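Probable endonuclease 4 (Thermotoga maritima, PDB 4HNO) probably cleaves phosphodiester bonds at apurinic or apyrimidinic sites in damaged DNA, acting as a metal-dependent endonuclease of base excision repair. Local coordinates at residues Arg127-Leu132 and Asp168-Arg173; Asn137-Val142 and Arg173-Ile178; Ile241-Phe246 and Ile275-Glu280. All coordinates share one frame; numbering follows the deposited sequence. Where two conformers were deposited one is given.

Interaction 1: residues Arg127-Leu132 and Asp168-Arg173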
# COMPACT_ATOMS: atom_id res chain seq x y z
N ARG A 127 1.78 14.23 15.50
CA ARG A 127 0.44 14.50 14.97
C ARG A 127 -0.13 13.25 14.30
O ARG A 127 -1.33 12.99 14.42
CB ARG A 127 0.44 15.69 14.00
CG ARG A 127 0.61 17.03 14.70
CD ARG A 127 0.36 18.21 13.79
NE ARG A 127 1.32 18.32 12.71
CZ ARG A 127 2.45 19.02 12.76
NH1 ARG A 127 3.22 19.07 11.69
NH2 ARG A 127 2.81 19.67 13.88
N ILE A 128 0.70 12.51 13.58
CA ILE A 128 0.24 11.28 12.94
C ILE A 128 -0.20 10.29 14.02
O ILE A 128 -1.26 9.67 13.91
CB ILE A 128 1.32 10.67 12.06
CG1 ILE A 128 1.64 11.57 10.87
CG2 ILE A 128 0.86 9.29 11.56
CD1 ILE A 128 2.94 11.21 10.19
N VAL A 129 0.61 10.11 15.05
CA VAL A 129 0.27 9.22 16.14
C VAL A 129 -1.04 9.63 16.79
O VAL A 129 -1.92 8.80 17.05
CB VAL A 129 1.41 9.19 17.18
CG1 VAL A 129 1.00 8.47 18.44
CG2 VAL A 129 2.66 8.53 16.56
N ARG A 130 -1.19 10.92 17.06
CA ARG A 130 -2.41 11.41 17.69
C ARG A 130 -3.62 11.08 16.81
O ARG A 130 -4.67 10.67 17.29
CB ARG A 130 -2.29 12.92 17.96
CG ARG A 130 -3.42 13.51 18.75
CD ARG A 130 -3.22 14.99 19.02
NE ARG A 130 -4.25 15.47 19.93
CZ ARG A 130 -4.26 16.64 20.53
NH1 ARG A 130 -3.28 17.51 20.33
NH2 ARG A 130 -5.27 16.96 21.34
N GLY A 131 -3.47 11.30 15.51
CA GLY A 131 -4.54 11.01 14.58
C GLY A 131 -4.88 9.53 14.48
O GLY A 131 -6.06 9.15 14.50
N LEU A 132 -3.84 8.70 14.38
CA LEU A 132 -4.06 7.27 14.36
C LEU A 132 -4.73 6.79 15.64
O LEU A 132 -5.60 5.93 15.60
CB LEU A 132 -2.76 6.52 14.13
CG LEU A 132 -2.17 6.66 12.74
CD1 LEU A 132 -0.80 5.99 12.69
CD2 LEU A 132 -3.09 6.08 11.68
N ASP A 168 5.43 2.56 16.91
CA ASP A 168 5.77 2.20 18.27
C ASP A 168 5.10 3.12 19.30
O ASP A 168 5.00 2.76 20.47
CB ASP A 168 7.28 2.15 18.44
CG ASP A 168 7.91 0.91 17.80
OD1 ASP A 168 7.16 0.05 17.28
OD2 ASP A 168 9.15 0.81 17.83
N LEU A 169 4.61 4.28 18.87
CA LEU A 169 3.92 5.20 19.76
C LEU A 169 2.41 5.03 19.78
O LEU A 169 1.77 5.57 20.67
CB LEU A 169 4.25 6.65 19.38
CG LEU A 169 5.66 7.11 19.74
CD1 LEU A 169 6.00 8.39 18.99
CD2 LEU A 169 5.78 7.33 21.25
N VAL A 170 1.82 4.34 18.81
CA VAL A 170 0.37 4.22 18.71
C VAL A 170 -0.16 3.25 19.77
O VAL A 170 0.45 2.21 20.03
CB VAL A 170 -0.00 3.75 17.29
CG1 VAL A 170 -1.46 3.33 17.14
CG2 VAL A 170 0.31 4.84 16.29
N ASP A 171 -1.30 3.57 20.35
CA ASP A 171 -1.85 2.74 21.42
C ASP A 171 -2.14 1.32 20.92
O ASP A 171 -1.73 0.31 21.53
CB ASP A 171 -3.15 3.33 21.97
CG ASP A 171 -3.02 4.67 22.62
OD1 ASP A 171 -1.95 5.01 23.12
OD2 ASP A 171 -4.07 5.38 22.67
N GLN A 172 -2.82 1.21 19.80
CA GLN A 172 -3.23 -0.08 19.23
C GLN A 172 -2.26 -0.50 18.14
O GLN A 172 -2.61 -0.62 16.97
CB GLN A 172 -4.67 -0.04 18.74
CG GLN A 172 -5.64 0.16 19.89
CD GLN A 172 -7.07 -0.08 19.53
OE1 GLN A 172 -7.42 -1.11 18.94
NE2 GLN A 172 -7.93 0.86 19.85
N ARG A 173 -1.02 -0.76 18.54
CA ARG A 173 0.00 -1.07 17.57
C ARG A 173 -0.25 -2.39 16.86
O ARG A 173 0.27 -2.57 15.74
CB ARG A 173 1.38 -0.99 18.18
CG ARG A 173 1.61 -1.90 19.28
CD ARG A 173 2.98 -1.67 19.89
NE ARG A 173 3.13 -2.56 21.02
CZ ARG A 173 2.77 -2.28 22.26
NH1 ARG A 173 2.25 -1.10 22.58
NH2 ARG A 173 2.92 -3.19 23.20
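V129 and L132, one turn apart on helix 121-136, meet L169 and V170 where helix 160-169 ends, a joint between two neighbouring outer helices of a TIM barrel. The helix is placed on its other flanks by R127, whose NH1 is hydrogen-bonded to A80 O and T119 OG1, and by I128, which packs against P113. V129 is the first residue to reach across. With CG1 anti to the backbone N (chi1 170°), both of its methyls face L169: CG2 is 3.7 Å from L169 CB, while CG1 lies 3.8 Å from that same carbon and 3.7 Å from L169 O. The carbonyl thus has a methyl beside it, and the contact with L169 is made at the base of the leucine; its branch comes near through CD1 alone, 4.1 Å from V129 CG2. The two side chains cross at about a right angle. The backbones come close here, with the CA atoms of V129 and V170 5.6 Å apart. L132 completes the row, buried on I166 and on I111 of strand 108-115. The side-chain contacts across the segments are apolar, and the polar link comes just beyond, where D171 N is hydrogen-bonded to N133 OD1. V170 also packs against N133 and L136, and its CG2 touches two residues of the helix at once, 4.3 Å from V129 CG1 and 3.9 Å from L132 CD1.

Interaction 2: residues Asn137-Val142 and Arg173-Ile178; sequences NNTEGV and RDRVAI
R175 reaches from just before strand 176-181 into the loop 137-142 and is gripped there by T139 and V142. Its aliphatic part passes alongside one carbonyl: CB, CG and CD each lie 4.0 Å from V142 O. A bend at chi3 (62°) then turns the guanidinium so that its side-on edge faces that oxygen. NE bonds to V142 O at 2.9 Å, coming from above the carbonyl plane, while NH1 reaches V142 O at 3.1 Å within that plane, on a lone pair. One oxygen thus accepts two N-H groups, both nearly in the guanidinium plane. The setting is the N-terminal ends of the TIM-barrel strands, opposite the metal-binding C-terminal ends: 137-142 leads from helix 121-136 into strand 143-147, and 173-178 enters the next parallel strand, with R175 also joined to I144 by backbone hydrogen bonding. Farther out, NH1 makes an almost straight bond to T139 OG1 (2.9 Å, 163°), and this hydroxyl is also hydrogen-bonded to V135 O. One face of the guanidinium is covered by the chain at E140 and G141, with G141 N 3.5 Å above its plane. At the tip, NH2 bonds to T139 O at 3.0 Å, the oxygen tilted out of the guanidinium plane. L136 O, in the last turn of helix 121-136, whose dipole would probably favour a cation here, and Q172 OE1 also accept from NH2; three acceptors must share its two hydrogens, in keeping with the bent 134° bond to T139 O. E140 OE1 stands 4.1 Å from NH2, well out of the guanidinium plane, where it can act by charge alone.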
# COMPACT_ATOMS: atom_id res chain seq x y z
N ASN A 137 -8.81 4.14 18.15
CA ASN A 137 -9.49 4.03 19.43
C ASN A 137 -10.99 4.27 19.33
O ASN A 137 -11.68 4.14 20.33
CB ASN A 137 -8.88 4.97 20.48
CG ASN A 137 -7.45 4.59 20.88
OD1 ASN A 137 -7.01 3.44 20.75
ND2 ASN A 137 -6.74 5.55 21.44
N ASN A 138 -11.49 4.57 18.13
CA ASN A 138 -12.91 4.77 17.90
C ASN A 138 -13.46 3.87 16.80
O ASN A 138 -14.56 4.10 16.31
CB ASN A 138 -13.20 6.25 17.62
CG ASN A 138 -13.07 7.08 18.85
OD1 ASN A 138 -13.91 7.02 19.74
ND2 ASN A 138 -11.99 7.83 18.93
N THR A 139 -12.70 2.83 16.45
CA THR A 139 -13.10 1.85 15.46
C THR A 139 -12.61 0.48 15.94
O THR A 139 -11.82 0.39 16.88
CB THR A 139 -12.50 2.14 14.09
OG1 THR A 139 -11.08 2.12 14.18
CG2 THR A 139 -12.98 3.46 13.50
N GLU A 140 -13.03 -0.57 15.25
CA GLU A 140 -12.51 -1.91 15.51
C GLU A 140 -12.18 -2.63 14.22
O GLU A 140 -12.72 -2.35 13.17
CB GLU A 140 -13.50 -2.77 16.31
CG GLU A 140 -13.83 -2.21 17.68
CD GLU A 140 -12.65 -2.14 18.65
OE1 GLU A 140 -11.62 -2.82 18.44
OE2 GLU A 140 -12.76 -1.41 19.66
N GLY A 141 -11.26 -3.58 14.34
CA GLY A 141 -11.05 -4.63 13.37
C GLY A 141 -9.98 -4.28 12.36
O GLY A 141 -8.95 -4.93 12.21
N VAL A 142 -10.22 -3.22 11.60
CA VAL A 142 -9.41 -2.86 10.47
C VAL A 142 -8.00 -2.50 10.95
O VAL A 142 -7.84 -1.81 11.96
CB VAL A 142 -10.05 -1.68 9.70
CG1 VAL A 142 -9.15 -1.19 8.57
CG2 VAL A 142 -11.40 -2.07 9.15
N ARG A 173 -1.02 -0.76 18.54
CA ARG A 173 0.00 -1.07 17.57
C ARG A 173 -0.25 -2.39 16.86
O ARG A 173 0.27 -2.57 15.74
CB ARG A 173 1.38 -0.99 18.18
CG ARG A 173 1.61 -1.90 19.28
CD ARG A 173 2.98 -1.67 19.89
NE ARG A 173 3.13 -2.56 21.02
CZ ARG A 173 2.77 -2.28 22.26
NH1 ARG A 173 2.25 -1.10 22.58
NH2 ARG A 173 2.92 -3.19 23.20
N ASP A 174 -1.05 -3.29 17.41
CA ASP A 174 -1.38 -4.50 16.66
C ASP A 174 -2.28 -4.20 15.45
O ASP A 174 -2.42 -5.03 14.55
CB ASP A 174 -2.09 -5.54 17.55
CG ASP A 174 -1.20 -6.14 18.62
OD1 ASP A 174 0.01 -5.93 18.58
OD2 ASP A 174 -1.73 -6.85 19.50
N ARG A 175 -2.88 -3.01 15.42
CA ARG A 175 -3.67 -2.57 14.28
C ARG A 175 -2.91 -1.58 13.41
O ARG A 175 -3.53 -0.87 12.61
CB ARG A 175 -5.01 -2.04 14.74
CG ARG A 175 -5.92 -3.14 15.26
CD ARG A 175 -7.19 -2.59 15.86
NE ARG A 175 -7.97 -1.89 14.85
CZ ARG A 175 -8.82 -0.90 15.10
NH1 ARG A 175 -9.49 -0.36 14.10
NH2 ARG A 175 -9.00 -0.46 16.34
N VAL A 176 -1.58 -1.62 13.48
CA VAL A 176 -0.74 -0.87 12.55
C VAL A 176 0.26 -1.87 11.98
O VAL A 176 0.98 -2.56 12.72
CB VAL A 176 0.00 0.27 13.24
CG1 VAL A 176 0.88 1.02 12.25
CG2 VAL A 176 -0.98 1.22 13.89
N ALA A 177 0.34 -1.93 10.66
CA ALA A 177 1.31 -2.78 9.99
C ALA A 177 1.89 -1.99 8.81
O ALA A 177 1.74 -0.76 8.79
CB ALA A 177 0.73 -4.15 9.65
N ILE A 178 2.57 -2.65 7.88
CA ILE A 178 3.42 -1.98 6.93
C ILE A 178 3.15 -2.45 5.51
O ILE A 178 2.94 -3.64 5.25
CB ILE A 178 4.91 -2.24 7.32
CG1 ILE A 178 5.22 -1.79 8.75
CG2 ILE A 178 5.89 -1.66 6.31
CD1 ILE A 178 5.11 -0.31 8.97

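Interaction 3: residues Ile241-Phe246 and Ile275-Glu280; sequences IGEEGF and IKKVFE
The contact between E243 and K277 is probably a surface ion pair between helices 242-250 and 268-284, the last two long helices on the outside of the TIM barrel, its exact geometry uncertain. In the sequence these helices stand on either side of strand 260-262, one before it, with the short helix 253-256 between, the other after it. Both side chains start out toward the opposite helix. E243 sets off with CG anti to the carbonyl carbon (chi1 -63°) and runs on extended to its carboxylate. K277 has CG anti to the backbone N and then bends at chi2 (64°), which in the conformers given brings its amine across the glutamate at about a right angle. The two helices share a support: F246 and V278 both pack against L219 of strand 214-222. F246 also carries CG2 of I241 over the centre of one ring face, 3.6 Å above it, and the backbone N atoms of I241 and G242 are hydrogen-bonded to the carboxylate of D221. The detail of the charged ends is doubtful. As placed, E243 OE2 and K277 NZ are 1.7 Å apart, too close for a real salt bridge, and each residue was modelled in two conformers; the two positions given are therefore probably not occupied together. A long, weak ion pair joins E243 OE1 to K284 NZ. The chemistry is consistent with a mobile attraction at the surface, in which the carboxylate may be shared between lysines rather than fixed by one short bond.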
# COMPACT_ATOMS: atom_id res chain seq x y z
N ILE A 241 14.57 -0.23 -11.92
CA ILE A 241 14.69 -1.50 -11.20
C ILE A 241 14.89 -2.61 -12.24
O ILE A 241 15.86 -3.37 -12.19
CB ILE A 241 13.49 -1.74 -10.26
CG1 ILE A 241 13.45 -0.62 -9.21
CG2 ILE A 241 13.61 -3.12 -9.63
CD1 ILE A 241 12.22 -0.64 -8.33
N GLY A 242 13.99 -2.67 -13.21
CA GLY A 242 14.20 -3.47 -14.39
C GLY A 242 13.93 -4.95 -14.19
O GLY A 242 13.64 -5.42 -13.10
N GLU A 243 14.04 -5.70 -15.28
CA GLU A 243 13.84 -7.13 -15.19
C GLU A 243 14.87 -7.77 -14.28
O GLU A 243 14.53 -8.63 -13.47
CB GLU A 243 13.85 -7.79 -16.57
CG GLU A 243 12.73 -7.35 -17.50
CD GLU A 243 12.64 -8.20 -18.75
OE1 GLU A 243 13.53 -9.05 -18.96
OE2 GLU A 243 11.68 -8.01 -19.53
N GLU A 244 16.12 -7.35 -14.39
CA GLU A 244 17.17 -7.95 -13.59
C GLU A 244 16.99 -7.63 -12.11
O GLU A 244 17.24 -8.47 -11.25
CB GLU A 244 18.55 -7.50 -14.08
CG GLU A 244 18.84 -7.91 -15.52
CD GLU A 244 20.31 -7.89 -15.90
OE1 GLU A 244 21.15 -7.46 -15.09
OE2 GLU A 244 20.61 -8.34 -17.02
N GLY A 245 16.59 -6.40 -11.81
CA GLY A 245 16.38 -6.02 -10.43
C GLY A 245 15.21 -6.73 -9.79
O GLY A 245 15.29 -7.23 -8.66
N PHE A 246 14.10 -6.80 -10.51
CA PHE A 246 12.96 -7.52 -9.99
C PHE A 246 13.27 -9.01 -9.84
O PHE A 246 12.81 -9.63 -8.89
CB PHE A 246 11.69 -7.27 -10.80
CG PHE A 246 11.01 -5.98 -10.45
CD1 PHE A 246 10.89 -4.96 -11.36
CD2 PHE A 246 10.52 -5.77 -9.17
CE1 PHE A 246 10.29 -3.76 -11.03
CE2 PHE A 246 9.92 -4.57 -8.83
CZ PHE A 246 9.81 -3.57 -9.77
N ILE A 275 1.40 -8.32 -14.99
CA ILE A 275 1.36 -9.59 -14.29
C ILE A 275 2.03 -10.66 -15.15
O ILE A 275 2.83 -11.45 -14.66
CB ILE A 275 -0.09 -9.98 -13.91
CG1 ILE A 275 -0.59 -9.02 -12.82
CG2 ILE A 275 -0.15 -11.41 -13.43
CD1 ILE A 275 -2.02 -9.28 -12.37
N LYS A 276 1.74 -10.67 -16.44
CA LYS A 276 2.41 -11.60 -17.34
C LYS A 276 3.92 -11.38 -17.30
O LYS A 276 4.68 -12.34 -17.31
CB LYS A 276 1.89 -11.44 -18.75
CG LYS A 276 0.52 -12.06 -18.96
CD LYS A 276 0.04 -11.90 -20.40
CE LYS A 276 -1.39 -12.39 -20.56
NZ LYS A 276 -2.37 -11.55 -19.81
N LYS A 277 4.35 -10.11 -17.28
CA LYS A 277 5.78 -9.80 -17.22
C LYS A 277 6.42 -10.35 -15.94
O LYS A 277 7.53 -10.87 -15.98
CB LYS A 277 5.98 -8.29 -17.32
CG LYS A 277 7.43 -7.82 -17.29
CD LYS A 277 8.20 -8.32 -18.49
CE LYS A 277 9.40 -7.44 -18.77
NZ LYS A 277 10.08 -7.84 -20.03
N VAL A 278 5.74 -10.22 -14.81
CA VAL A 278 6.26 -10.77 -13.57
C VAL A 278 6.52 -12.27 -13.71
O VAL A 278 7.59 -12.76 -13.35
CB VAL A 278 5.31 -10.48 -12.39
CG1 VAL A 278 5.70 -11.29 -11.17
CG2 VAL A 278 5.32 -8.98 -12.10
N PHE A 279 5.56 -13.00 -14.25
CA PHE A 279 5.76 -14.42 -14.44
C PHE A 279 6.82 -14.73 -15.49
O PHE A 279 7.55 -15.71 -15.35
CB PHE A 279 4.42 -15.12 -14.69
CG PHE A 279 3.56 -15.17 -13.46
CD1 PHE A 279 2.41 -14.42 -13.37
CD2 PHE A 279 3.96 -15.90 -12.35
CE1 PHE A 279 1.63 -14.45 -12.22
CE2 PHE A 279 3.20 -15.93 -11.21
CZ PHE A 279 2.03 -15.20 -11.14
N GLU A 280 6.93 -13.88 -16.51
CA GLU A 280 8.00 -14.04 -17.51
C GLU A 280 9.36 -13.90 -16.83
O GLU A 280 10.29 -14.64 -17.14
CB GLU A 280 7.95 -12.98 -18.61
CG GLU A 280 6.79 -13.02 -19.57
CD GLU A 280 6.82 -11.82 -20.51
OE1 GLU A 280 7.91 -11.51 -21.04
OE2 GLU A 280 5.76 -11.16 -20.70

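Interactions 1 and 2 form one continuous region, with centres 10 Å apart and R173 in common. N137 joins them: its OD1 is 2.9 Å from Q172 NE2 and its ND2 2.9 Å from D171 OD2, both probably hydrogen bonds, while V170 CG1 packs on V176 CG2 at 3.9 Å. Together they tie helix 121-136 and its following loop to the link between helix 160-169 and strand 176-181. Interaction 3 lies across the chain's centre, 36 Å from interaction 1 and 33 Å from interaction 2 between centres, and away from the metal sites. The side chain of L132 lies about 14 Å from a bound zinc ion, and that of V142 about 12 Å from that of the zinc ligand H72.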